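PDB 6WB6: transferrin from Manduca sexta, which binds one ferric ion together with carbonate and transports iron in the tobacco hornworm. Local coordinates for residues R411-A416 against T652-I657; S529-L534 against S546-H551; A362-R367 against G622-N627; G117-V122 against S146-E151. All coordinates share one frame; numbering follows the deposited sequence.

Interaction 1 (R411-A416 against T652-I657); sequences RVAAAA and TIHDVI
H654 lies against A413 and A414, and these three residues make the contact between two helical segments. The nearest alpha carbons, those of A413 and H654, are 6.0 Å apart.

The contact across the segments is van der Waals packing. The imidazole of H654 lays one face against the backbone of A413 and A414. A414 N sits over the centre of the ring, 3.8 Å above its plane. A413 C lies over the same face but nearer the rim. The methyl group of A414 reaches the far end of the ring, with A414 CB 3.8 Å from H654 CE1. A414 CA lies at the same distance, 3.8 Å, from H654 NE2. The methyl of A413 is modelled too close to H654 CB, so its exact place is doubtful. H654 CG stands opposite its own backbone N (chi1 175°), which sends the ring toward the other helix, and chi2 of 76° turns its face to it. The small alanine side chains let the ring lie close to the main chain.

No hydrogen bond crosses between the segments. Each helix keeps its own backbone bonds, such as A415 N to R411 O at 2.8 Å and V656 N to T652 O at 2.9 Å. R411 points away and forms a salt bridge with E390.

Helix 411-419 follows strand 405-407, and helix 644-659 follows strand 638-641. These are the two outermost strands of one four-stranded antiparallel sheet. Helix 644-659 also packs on helix 467-479, where T652, I653 and V656 touch F475.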
loop_
_atom_site.group_PDB
_atom_site.type_symbol
_atom_site.label_atom_id
_atom_site.label_comp_id
_atom_site.label_asym_id
_atom_site.label_seq_id
_atom_site.Cartn_x
_atom_site.Cartn_y
_atom_site.Cartn_z
ATOM N N ARG A 411 -19.193 -9.340 -12.960
ATOM C CA ARG A 411 -19.605 -10.416 -12.073
ATOM C C ARG A 411 -19.782 -9.965 -10.630
ATOM O O ARG A 411 -20.186 -10.781 -9.792
ATOM C CB ARG A 411 -18.602 -11.564 -12.142
ATOM C CG ARG A 411 -18.602 -12.247 -13.495
ATOM C CD ARG A 411 -17.750 -13.509 -13.544
ATOM N NE ARG A 411 -16.318 -13.250 -13.406
ATOM C CZ ARG A 411 -15.566 -12.619 -14.307
ATOM N NH1 ARG A 411 -16.092 -12.141 -15.424
ATOM N NH2 ARG A 411 -14.277 -12.462 -14.083
ATOM N N VAL A 412 -19.522 -8.688 -10.325
ATOM C CA VAL A 412 -19.670 -8.192 -8.954
ATOM C C VAL A 412 -21.143 -8.138 -8.548
ATOM O O VAL A 412 -21.503 -8.471 -7.415
ATOM C CB VAL A 412 -19.009 -6.807 -8.800
ATOM C CG1 VAL A 412 -19.143 -6.301 -7.361
ATOM C CG2 VAL A 412 -17.550 -6.850 -9.209
ATOM N N ALA A 413 -22.013 -7.676 -9.438
ATOM C CA ALA A 413 -23.423 -7.642 -9.090
ATOM C C ALA A 413 -23.992 -9.054 -9.023
ATOM O O ALA A 413 -24.738 -9.389 -8.098
ATOM C CB ALA A 413 -24.195 -6.793 -10.093
ATOM N N ALA A 414 -23.643 -9.895 -9.993
ATOM C CA ALA A 414 -24.010 -11.308 -9.930
ATOM C C ALA A 414 -23.577 -11.937 -8.618
ATOM O O ALA A 414 -24.354 -12.634 -7.961
ATOM C CB ALA A 414 -23.376 -12.065 -11.095
ATOM N N ALA A 415 -22.323 -11.713 -8.223
ATOM C CA ALA A 415 -21.820 -12.327 -7.001
ATOM C C ALA A 415 -22.570 -11.840 -5.773
ATOM O O ALA A 415 -22.677 -12.575 -4.784
ATOM C CB ALA A 415 -20.332 -12.043 -6.856
ATOM N N ALA A 416 -23.092 -10.611 -5.803
ATOM C CA ALA A 416 -23.883 -10.124 -4.677
ATOM C C ALA A 416 -25.295 -10.704 -4.677
ATOM O O ALA A 416 -25.830 -11.032 -3.612
ATOM C CB ALA A 416 -23.943 -8.589 -4.687
ATOM N N THR A 652 -27.795 -2.055 -10.157
ATOM C CA THR A 652 -28.913 -1.682 -11.015
ATOM C C THR A 652 -28.601 -2.037 -12.460
ATOM O O THR A 652 -29.445 -2.604 -13.167
ATOM C CB THR A 652 -29.237 -0.188 -10.873
ATOM O OG1 THR A 652 -29.483 0.115 -9.489
ATOM C CG2 THR A 652 -30.478 0.192 -11.688
ATOM N N ILE A 653 -27.375 -1.748 -12.903
ATOM C CA ILE A 653 -26.981 -2.092 -14.263
ATOM C C ILE A 653 -27.167 -3.585 -14.509
ATOM O O ILE A 653 -27.796 -4.001 -15.489
ATOM C CB ILE A 653 -25.535 -1.653 -14.516
ATOM C CG1 ILE A 653 -25.496 -0.116 -14.621
ATOM C CG2 ILE A 653 -24.999 -2.357 -15.749
ATOM C CD1 ILE A 653 -24.081 0.489 -14.724
ATOM N N HIS A 654 -26.605 -4.412 -13.629
ATOM C CA HIS A 654 -26.796 -5.854 -13.734
ATOM C C HIS A 654 -28.274 -6.236 -13.724
ATOM O O HIS A 654 -28.690 -7.138 -14.462
ATOM C CB HIS A 654 -26.075 -6.540 -12.589
ATOM C CG HIS A 654 -26.294 -8.013 -12.528
ATOM N ND1 HIS A 654 -25.667 -8.896 -13.381
ATOM C CD2 HIS A 654 -27.055 -8.766 -11.699
ATOM C CE1 HIS A 654 -26.038 -10.131 -13.084
ATOM N NE2 HIS A 654 -26.890 -10.078 -12.076
ATOM N N ASP A 655 -29.087 -5.572 -12.887
ATOM C CA ASP A 655 -30.503 -5.924 -12.843
ATOM C C ASP A 655 -31.157 -5.677 -14.192
ATOM O O ASP A 655 -31.914 -6.522 -14.690
ATOM C CB ASP A 655 -31.232 -5.147 -11.738
ATOM C CG ASP A 655 -31.178 -5.854 -10.380
ATOM O OD1 ASP A 655 -30.853 -7.052 -10.319
ATOM O OD2 ASP A 655 -31.459 -5.207 -9.356
ATOM N N VAL A 656 -30.854 -4.540 -14.816
ATOM C CA VAL A 656 -31.405 -4.261 -16.140
ATOM C C VAL A 656 -30.944 -5.318 -17.142
ATOM O O VAL A 656 -31.702 -5.736 -18.025
ATOM C CB VAL A 656 -31.006 -2.844 -16.588
ATOM C CG1 VAL A 656 -31.535 -2.561 -17.986
ATOM C CG2 VAL A 656 -31.504 -1.795 -15.604
ATOM N N ILE A 657 -29.688 -5.749 -17.029
ATOM C CA ILE A 657 -29.130 -6.701 -17.983
ATOM C C ILE A 657 -29.650 -8.103 -17.720
ATOM O O ILE A 657 -29.827 -8.889 -18.656
ATOM C CB ILE A 657 -27.595 -6.629 -17.914
ATOM C CG1 ILE A 657 -27.127 -5.237 -18.371
ATOM C CG2 ILE A 657 -26.937 -7.762 -18.734
ATOM C CD1 ILE A 657 -27.403 -4.950 -19.814
#

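Interaction 2 (S529-L534 against S546-H551); sequences SAWKCL and SADLSH
W531, in the first turn of helix 530-535, faces H551 at the end of a 3-10 segment, with their alpha carbons 6.2 Å apart. The two side chains form an offset stack. The six-membered ring of W531 and the imidazole of H551 have centroids 3.8 Å apart, and their planes are tilted by 24°. H551 CG lies opposite its own carbonyl carbon, beside the backbone N (chi1 -59°), which brings the imidazole over the six-membered ring. H551 ND1 comes closest, 3.2 Å from W531 CE2, over the face of the indole rather than at its edge. W531 NE1 is also near H551 ND1, but the angle is poor and no hydrogen bond forms.

The five-membered part of the indole is covered as well. H551 CB makes a CH-pi contact, 3.5 Å from the centroid of that ring. One histidine therefore covers both indole rings, its CB over one and its imidazole over the other. The opposite face of the indole carries S529 CB near its rim. At the far edge of the indole, D548 OD2 lies 3.9 Å from W531 CZ3, close to the indole plane. The carboxylate is turned almost perpendicular to it, at 85°.

S529 also caps its helix: K532 N donates to S529 OG at 3.0 Å. W531 also touches F552.

Beneath, A530 and L534 pack on strand 542-545, and C533 is tied to C460 by a disulfide. The contact combines a serine N-cap with an offset aromatic stack, on a helix that covers the mixed sheet of the second transferrin-like domain.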
loop_
_atom_site.group_PDB
_atom_site.type_symbol
_atom_site.label_atom_id
_atom_site.label_comp_id
_atom_site.label_asym_id
_atom_site.label_seq_id
_atom_site.Cartn_x
_atom_site.Cartn_y
_atom_site.Cartn_z
ATOM N N SER A 529 -13.328 -2.777 -35.359
ATOM C CA SER A 529 -12.791 -2.038 -34.226
ATOM C C SER A 529 -13.539 -0.724 -34.110
ATOM O O SER A 529 -13.924 -0.123 -35.119
ATOM C CB SER A 529 -11.292 -1.777 -34.384
ATOM O OG SER A 529 -11.052 -0.666 -35.236
ATOM N N ALA A 530 -13.773 -0.295 -32.871
ATOM C CA ALA A 530 -14.575 0.900 -32.649
ATOM C C ALA A 530 -13.867 2.144 -33.178
ATOM O O ALA A 530 -14.517 3.064 -33.692
ATOM C CB ALA A 530 -14.889 1.038 -31.152
ATOM N N TRP A 531 -12.537 2.174 -33.085
ATOM C CA TRP A 531 -11.798 3.331 -33.570
ATOM C C TRP A 531 -11.776 3.378 -35.099
ATOM O O TRP A 531 -11.877 4.462 -35.678
ATOM C CB TRP A 531 -10.372 3.357 -32.993
ATOM C CG TRP A 531 -9.718 2.006 -32.772
ATOM C CD1 TRP A 531 -8.848 1.365 -33.604
ATOM C CD2 TRP A 531 -9.884 1.151 -31.631
ATOM N NE1 TRP A 531 -8.463 0.162 -33.055
ATOM C CE2 TRP A 531 -9.082 0.009 -31.843
ATOM C CE3 TRP A 531 -10.635 1.240 -30.457
ATOM C CZ2 TRP A 531 -9.019 -1.037 -30.925
ATOM C CZ3 TRP A 531 -10.566 0.209 -29.547
ATOM C CH2 TRP A 531 -9.763 -0.918 -29.786
ATOM N N LYS A 532 -11.682 2.224 -35.781
ATOM C CA LYS A 532 -11.808 2.250 -37.241
ATOM C C LYS A 532 -13.232 2.568 -37.653
ATOM O O LYS A 532 -13.461 3.289 -38.632
ATOM C CB LYS A 532 -11.394 0.916 -37.860
ATOM C CG LYS A 532 -10.722 1.041 -39.221
ATOM C CD LYS A 532 -9.373 1.738 -39.100
ATOM C CE LYS A 532 -8.657 1.821 -40.438
ATOM N NZ LYS A 532 -7.487 2.740 -40.356
ATOM N N CYS A 533 -14.200 2.026 -36.910
ATOM C CA CYS A 533 -15.603 2.240 -37.222
ATOM C C CYS A 533 -15.970 3.711 -37.051
ATOM O O CYS A 533 -16.695 4.276 -37.879
ATOM C CB CYS A 533 -16.433 1.303 -36.337
ATOM S SG CYS A 533 -18.214 1.486 -36.352
ATOM N N LEU A 534 -15.429 4.368 -36.023
ATOM C CA LEU A 534 -15.693 5.796 -35.858
ATOM C C LEU A 534 -14.995 6.604 -36.941
ATOM O O LEU A 534 -15.631 7.410 -37.629
ATOM C CB LEU A 534 -15.254 6.279 -34.472
ATOM C CG LEU A 534 -15.943 7.575 -34.010
ATOM C CD1 LEU A 534 -17.480 7.391 -33.855
ATOM C CD2 LEU A 534 -15.360 8.069 -32.710
ATOM N N SER A 546 -12.542 3.656 -21.390
ATOM C CA SER A 546 -11.503 4.678 -21.283
ATOM C C SER A 546 -10.107 4.079 -21.445
ATOM O O SER A 546 -9.196 4.746 -21.948
ATOM C CB SER A 546 -11.622 5.397 -19.945
ATOM O OG SER A 546 -11.452 4.495 -18.888
ATOM N N ALA A 547 -9.936 2.811 -21.061
ATOM C CA ALA A 547 -8.646 2.141 -21.221
ATOM C C ALA A 547 -8.195 2.046 -22.679
ATOM O O ALA A 547 -7.002 1.864 -22.936
ATOM C CB ALA A 547 -8.722 0.741 -20.600
ATOM N N ASP A 548 -9.109 2.166 -23.634
ATOM C CA ASP A 548 -8.798 2.020 -25.050
ATOM C C ASP A 548 -8.728 3.352 -25.776
ATOM O O ASP A 548 -8.724 3.372 -27.012
ATOM C CB ASP A 548 -9.844 1.141 -25.742
ATOM C CG ASP A 548 -9.605 -0.351 -25.526
ATOM O OD1 ASP A 548 -8.545 -0.736 -24.978
ATOM O OD2 ASP A 548 -10.493 -1.144 -25.911
ATOM N N LEU A 549 -8.672 4.463 -25.049
ATOM C CA LEU A 549 -8.708 5.767 -25.710
ATOM C C LEU A 549 -7.409 6.116 -26.455
ATOM O O LEU A 549 -7.416 7.072 -27.238
ATOM C CB LEU A 549 -9.042 6.852 -24.682
ATOM C CG LEU A 549 -10.472 6.760 -24.137
ATOM C CD1 LEU A 549 -10.741 7.815 -23.091
ATOM C CD2 LEU A 549 -11.528 6.854 -25.263
ATOM N N SER A 550 -6.320 5.357 -26.252
ATOM C CA SER A 550 -5.082 5.563 -27.011
ATOM C C SER A 550 -5.274 5.325 -28.499
ATOM O O SER A 550 -4.499 5.837 -29.317
ATOM C CB SER A 550 -3.986 4.632 -26.501
ATOM O OG SER A 550 -4.347 3.281 -26.705
ATOM N N HIS A 551 -6.264 4.523 -28.868
ATOM C CA HIS A 551 -6.592 4.301 -30.264
ATOM C C HIS A 551 -7.330 5.478 -30.905
ATOM O O HIS A 551 -7.783 5.326 -32.042
ATOM C CB HIS A 551 -7.445 3.030 -30.412
ATOM C CG HIS A 551 -6.781 1.791 -29.898
ATOM N ND1 HIS A 551 -6.201 0.859 -30.732
ATOM C CD2 HIS A 551 -6.601 1.332 -28.636
ATOM C CE1 HIS A 551 -5.699 -0.124 -30.005
ATOM N NE2 HIS A 551 -5.928 0.138 -28.730
#

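Interaction 3 (A362-R367 against G622-N627); sequences ALSKCR and GEFLKN
K365 lies across one face of the F624 ring, and this hydrophobic packing is the main part of the contact. K365 CB sits over the ring centre, 3.7 Å from the centroid and 11° off the ring normal, as a CH-pi contact. K365 CG continues along the ring and is 3.5 Å from F624 CD2. The lysine chain is fully extended, with CG opposite the backbone N (chi1 -175°), and it runs on past the phenyl group. S364 OG approaches F624 CE1 obliquely at 3.5 Å, neither over the face nor at the edge.

The polar ends are held by other residues. K365 NZ donates to the backbone oxygens of I620 and V630. G622 O is nearby, 3.9 Å from K365 NZ, but is not bonded to it. S364 OG bonds back to V361 O and N360 O in its own helix.

Backbone bonds shape the loop. F624 N to N627 O and N627 N to F624 O are both 2.8 Å long, closing a type I' turn.

F624 also touches R37 of the first transferrin-like domain, so the turn lies where the two halves of the protein meet. The tight type I' turn, with both bonds made, is typical of two-residue beta hairpins, though no regular strand is assigned within 622-627.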
loop_
_atom_site.group_PDB
_atom_site.type_symbol
_atom_site.label_atom_id
_atom_site.label_comp_id
_atom_site.label_asym_id
_atom_site.label_seq_id
_atom_site.Cartn_x
_atom_site.Cartn_y
_atom_site.Cartn_z
ATOM N N ALA A 362 -1.177 -18.113 -7.155
ATOM C CA ALA A 362 -1.791 -17.064 -6.345
ATOM C C ALA A 362 -1.675 -17.372 -4.861
ATOM O O ALA A 362 -1.364 -16.480 -4.058
ATOM C CB ALA A 362 -3.235 -16.886 -6.756
ATOM N N LEU A 363 -1.893 -18.628 -4.471
ATOM C CA LEU A 363 -1.630 -19.014 -3.090
ATOM C C LEU A 363 -0.208 -18.644 -2.671
ATOM O O LEU A 363 0.020 -18.159 -1.563
ATOM C CB LEU A 363 -1.837 -20.508 -2.904
ATOM C CG LEU A 363 -1.645 -21.027 -1.487
ATOM C CD1 LEU A 363 -2.579 -20.327 -0.562
ATOM C CD2 LEU A 363 -1.885 -22.554 -1.450
ATOM N N SER A 364 0.779 -18.940 -3.516
ATOM C CA SER A 364 2.143 -18.649 -3.107
ATOM C C SER A 364 2.393 -17.146 -3.071
ATOM O O SER A 364 3.141 -16.676 -2.210
ATOM C CB SER A 364 3.133 -19.345 -4.027
ATOM O OG SER A 364 2.843 -19.017 -5.364
ATOM N N LYS A 365 1.772 -16.386 -3.977
ATOM C CA LYS A 365 1.924 -14.937 -3.940
ATOM C C LYS A 365 1.262 -14.366 -2.698
ATOM O O LYS A 365 1.813 -13.471 -2.040
ATOM C CB LYS A 365 1.343 -14.305 -5.216
ATOM C CG LYS A 365 1.565 -12.784 -5.301
ATOM C CD LYS A 365 1.055 -12.152 -6.587
ATOM C CE LYS A 365 1.165 -10.631 -6.494
ATOM N NZ LYS A 365 0.822 -9.883 -7.748
ATOM N N CYS A 366 0.097 -14.899 -2.337
ATOM C CA CYS A 366 -0.587 -14.447 -1.128
ATOM C C CYS A 366 0.237 -14.747 0.121
ATOM O O CYS A 366 0.284 -13.944 1.062
ATOM C CB CYS A 366 -1.962 -15.110 -1.055
ATOM S SG CYS A 366 -2.890 -14.713 0.403
ATOM N N ARG A 367 0.926 -15.890 0.140
ATOM C CA ARG A 367 1.728 -16.235 1.309
ATOM C C ARG A 367 2.977 -15.369 1.413
ATOM O O ARG A 367 3.388 -15.017 2.520
ATOM C CB ARG A 367 2.112 -17.706 1.274
ATOM C CG ARG A 367 0.925 -18.603 1.644
ATOM C CD ARG A 367 1.285 -20.099 1.586
ATOM N NE ARG A 367 0.163 -20.916 2.041
ATOM C CZ ARG A 367 -0.033 -22.181 1.692
ATOM N NH1 ARG A 367 0.826 -22.789 0.870
ATOM N NH2 ARG A 367 -1.094 -22.836 2.166
ATOM N N GLY A 622 3.499 -6.911 -9.864
ATOM C CA GLY A 622 4.391 -7.392 -10.900
ATOM C C GLY A 622 4.142 -8.851 -11.288
ATOM O O GLY A 622 3.310 -9.545 -10.712
ATOM N N GLU A 623 4.895 -9.300 -12.289
ATOM C CA GLU A 623 4.922 -10.711 -12.663
ATOM C C GLU A 623 5.310 -11.572 -11.474
ATOM O O GLU A 623 6.157 -11.197 -10.668
ATOM C CB GLU A 623 5.930 -10.949 -13.796
ATOM C CG GLU A 623 5.339 -11.100 -15.186
ATOM C CD GLU A 623 6.348 -11.687 -16.183
ATOM O OE1 GLU A 623 7.395 -12.217 -15.743
ATOM O OE2 GLU A 623 6.089 -11.616 -17.404
ATOM N N PHE A 624 4.695 -12.744 -11.357
ATOM C CA PHE A 624 5.011 -13.649 -10.259
ATOM C C PHE A 624 5.235 -15.035 -10.853
ATOM O O PHE A 624 4.312 -15.627 -11.421
ATOM C CB PHE A 624 3.900 -13.639 -9.211
ATOM C CG PHE A 624 4.273 -14.323 -7.943
ATOM C CD1 PHE A 624 4.255 -15.705 -7.859
ATOM C CD2 PHE A 624 4.651 -13.592 -6.840
ATOM C CE1 PHE A 624 4.605 -16.334 -6.711
ATOM C CE2 PHE A 624 4.995 -14.206 -5.684
ATOM C CZ PHE A 624 4.982 -15.584 -5.607
ATOM N N LEU A 625 6.464 -15.535 -10.760
ATOM C CA LEU A 625 6.883 -16.743 -11.475
ATOM C C LEU A 625 6.328 -16.761 -12.889
ATOM O O LEU A 625 5.576 -17.652 -13.279
ATOM C CB LEU A 625 6.453 -18.004 -10.744
ATOM C CG LEU A 625 6.933 -18.099 -9.309
ATOM C CD1 LEU A 625 6.090 -19.123 -8.533
ATOM C CD2 LEU A 625 8.409 -18.444 -9.322
ATOM N N LYS A 626 6.688 -15.734 -13.650
ATOM C CA LYS A 626 6.309 -15.601 -15.062
ATOM C C LYS A 626 4.801 -15.655 -15.280
ATOM O O LYS A 626 4.350 -15.924 -16.393
ATOM C CB LYS A 626 6.986 -16.669 -15.943
ATOM C CG LYS A 626 8.509 -16.457 -16.123
ATOM C CD LYS A 626 9.091 -17.239 -17.314
ATOM C CE LYS A 626 10.623 -17.159 -17.370
ATOM N NZ LYS A 626 11.148 -15.896 -16.798
ATOM N N ASN A 627 4.002 -15.401 -14.241
ATOM C CA ASN A 627 2.561 -15.243 -14.384
ATOM C C ASN A 627 2.161 -13.808 -14.097
ATOM O O ASN A 627 2.644 -13.197 -13.147
ATOM C CB ASN A 627 1.801 -16.170 -13.449
ATOM C CG ASN A 627 1.966 -17.612 -13.825
ATOM O OD1 ASN A 627 0.999 -18.274 -14.109
ATOM N ND2 ASN A 627 3.209 -18.102 -13.843
#

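Interaction 4 (G117-V122 against S146-E151); sequences GVNRNV and SPKENE. With CO3 (carbonate ion), chain G; CO3 (carbonate ion), chain F.
The carbonate-binding loop of the first transferrin-like domain meets helix 147-158 through N119 and K148. The loop leads into the N-terminus of helix 121-131, the anion site characteristic of transferrins. N119 is in the type II turn just before that helix.

One hydrogen bond joins the two segments. K148 NZ donates to N119 OD1 at 3.0 Å, in the carbonyl plane, with a C=O to donor angle of 150°. Bends in the lysine chain (chi2 54°, chi3 53°) curl it so that NZ meets both N119 OD1 and E151 OE1. The bond to E151 OE1 is a salt bridge of 2.9 Å, on the syn side of the carboxylate. E151 OE1 also bonds to Y124 OH of helix 121-131, and E151 OE2 meets R344 and H346. The amine is thus held between the loop and a fixed carboxylate. K148 also touches H602 of helix 597-611, in the second domain.

Past N119, the end of the loop and the first turn of the helix hold two carbonates. R120 NE donates to O1 of the chain G carbonate at 2.7 Å, with this oxygen at the edge of the guanidinium and in its plane. V122 N donates to O3 of the same ion at 3.0 Å. T116 OG1 and G123 N also bond to carbonate here, probably to this ion. R120 also makes a cation-pi contact with Y204, which, like Y90, coordinates the iron. The positive guanidinium and the helix N-terminus probably both stabilise the anion. O3 of the chain F carbonate accepts from N121 N at 3.0 Å and from N121 ND2 at 3.1 Å, at the first residue of the helix.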
loop_
_atom_site.group_PDB
_atom_site.type_symbol
_atom_site.label_atom_id
_atom_site.label_comp_id
_atom_site.label_asym_id
_atom_site.label_seq_id
_atom_site.Cartn_x
_atom_site.Cartn_y
_atom_site.Cartn_z
ATOM N N GLY A 117 4.482 10.356 15.479
ATOM C CA GLY A 117 3.401 10.228 14.534
ATOM C C GLY A 117 3.010 8.776 14.421
ATOM O O GLY A 117 3.708 7.883 14.897
ATOM N N VAL A 118 1.885 8.549 13.751
ATOM C CA VAL A 118 1.338 7.199 13.684
ATOM C C VAL A 118 2.273 6.275 12.912
ATOM O O VAL A 118 2.915 6.665 11.926
ATOM C CB VAL A 118 -0.067 7.196 13.059
ATOM C CG1 VAL A 118 -0.026 7.488 11.573
ATOM C CG2 VAL A 118 -0.743 5.842 13.334
ATOM N N ASN A 119 2.325 5.028 13.361
ATOM C CA ASN A 119 3.005 3.925 12.705
ATOM C C ASN A 119 4.507 4.091 12.694
ATOM O O ASN A 119 5.194 3.399 11.955
ATOM C CB ASN A 119 2.497 3.734 11.280
ATOM C CG ASN A 119 1.069 3.251 11.250
ATOM O OD1 ASN A 119 0.664 2.482 12.104
ATOM N ND2 ASN A 119 0.296 3.724 10.286
ATOM N N ARG A 120 5.034 4.987 13.496
ATOM C CA ARG A 120 6.473 5.185 13.566
ATOM C C ARG A 120 7.053 4.407 14.739
ATOM O O ARG A 120 6.332 3.947 15.626
ATOM C CB ARG A 120 6.785 6.676 13.673
ATOM C CG ARG A 120 6.399 7.444 12.409
ATOM C CD ARG A 120 6.556 8.986 12.512
ATOM N NE ARG A 120 7.925 9.421 12.759
ATOM C CZ ARG A 120 8.375 10.660 12.532
ATOM N NH1 ARG A 120 7.552 11.588 12.036
ATOM N NH2 ARG A 120 9.653 10.976 12.808
ATOM N N ASN A 121 8.377 4.241 14.730
ATOM C CA ASN A 121 8.993 3.330 15.694
ATOM C C ASN A 121 9.034 3.841 17.132
ATOM O O ASN A 121 8.441 3.217 18.016
ATOM C CB ASN A 121 10.406 2.980 15.254
ATOM C CG ASN A 121 10.413 1.906 14.186
ATOM O OD1 ASN A 121 10.261 0.720 14.483
ATOM N ND2 ASN A 121 10.541 2.323 12.945
ATOM N N VAL A 122 9.779 4.919 17.403
ATOM C CA VAL A 122 9.961 5.304 18.800
ATOM C C VAL A 122 8.700 5.957 19.327
ATOM O O VAL A 122 8.403 5.881 20.530
ATOM C CB VAL A 122 11.174 6.245 18.994
ATOM C CG1 VAL A 122 12.414 5.643 18.362
ATOM C CG2 VAL A 122 10.898 7.667 18.426
ATOM N N SER A 146 -11.457 -2.944 13.959
ATOM C CA SER A 146 -10.202 -3.421 13.420
ATOM C C SER A 146 -9.058 -3.291 14.417
ATOM O O SER A 146 -9.132 -2.520 15.378
ATOM C CB SER A 146 -9.840 -2.620 12.190
ATOM O OG SER A 146 -9.556 -1.299 12.593
ATOM N N PRO A 147 -7.964 -4.031 14.193
ATOM C CA PRO A 147 -6.765 -3.831 15.018
ATOM C C PRO A 147 -6.248 -2.395 15.050
ATOM O O PRO A 147 -5.791 -1.950 16.103
ATOM C CB PRO A 147 -5.752 -4.778 14.369
ATOM C CG PRO A 147 -6.607 -5.919 13.853
ATOM C CD PRO A 147 -7.879 -5.265 13.383
ATOM N N LYS A 148 -6.252 -1.675 13.923
ATOM C CA LYS A 148 -5.776 -0.300 13.965
ATOM C C LYS A 148 -6.666 0.534 14.881
ATOM O O LYS A 148 -6.172 1.306 15.714
ATOM C CB LYS A 148 -5.731 0.292 12.556
ATOM C CG LYS A 148 -5.056 1.657 12.472
ATOM C CD LYS A 148 -3.637 1.676 13.069
ATOM C CE LYS A 148 -2.733 0.563 12.455
ATOM N NZ LYS A 148 -1.389 0.522 13.088
ATOM N N GLU A 149 -7.986 0.354 14.782
ATOM C CA GLU A 149 -8.861 1.107 15.674
ATOM C C GLU A 149 -8.669 0.693 17.123
ATOM O O GLU A 149 -8.747 1.536 18.021
ATOM C CB GLU A 149 -10.327 0.957 15.288
ATOM C CG GLU A 149 -11.149 2.028 16.001
ATOM C CD GLU A 149 -12.605 2.100 15.589
ATOM O OE1 GLU A 149 -13.012 1.363 14.686
ATOM O OE2 GLU A 149 -13.341 2.931 16.174
ATOM N N ASN A 150 -8.387 -0.587 17.377
ATOM C CA ASN A 150 -8.163 -1.008 18.751
ATOM C C ASN A 150 -6.996 -0.233 19.388
ATOM O O ASN A 150 -7.081 0.175 20.548
ATOM C CB ASN A 150 -7.928 -2.511 18.809
ATOM C CG ASN A 150 -9.228 -3.290 19.049
ATOM O OD1 ASN A 150 -9.679 -3.457 20.189
ATOM N ND2 ASN A 150 -9.833 -3.756 17.974
ATOM N N GLU A 151 -5.918 -0.018 18.635
ATOM C CA GLU A 151 -4.743 0.704 19.128
ATOM C C GLU A 151 -5.073 2.141 19.441
ATOM O O GLU A 151 -4.638 2.680 20.460
ATOM C CB GLU A 151 -3.639 0.710 18.073
ATOM C CG GLU A 151 -3.113 -0.593 17.728
ATOM C CD GLU A 151 -2.220 -0.554 16.491
ATOM O OE1 GLU A 151 -1.981 0.539 15.892
ATOM O OE2 GLU A 151 -1.739 -1.639 16.141
HETATM C C CO3 G . 9.966 7.228 14.840
HETATM O O1 CO3 G . 9.887 7.941 13.757
HETATM O O2 CO3 G . 9.009 7.357 15.685
HETATM O O3 CO3 G . 10.933 6.400 15.098
HETATM C C CO3 F . 10.014 5.886 11.240
HETATM O O1 CO3 F . 9.295 5.383 10.284
HETATM O O2 CO3 F . 10.826 6.946 11.030
HETATM O O3 CO3 F . 9.899 5.285 12.404
#

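How the interactions relate
Interactions 1, 2 and 3 lie in the second transferrin-like domain, and interaction 4 lies in the first. Only interaction 4 is part of the carbonate site; the side chain of N119 is about 10 Å from the ferric ion. Interactions 2 and 4 are farthest apart, with centres 47 Å from each other and on opposite sides of the chain's centre. Interactions 3 and 4 have centres 29 Å apart and nearest atoms about 16 Å apart. Both lie where one half of the chain touches the other. Interactions 1 and 2 are 26 Å apart between centres. No two contacts touch.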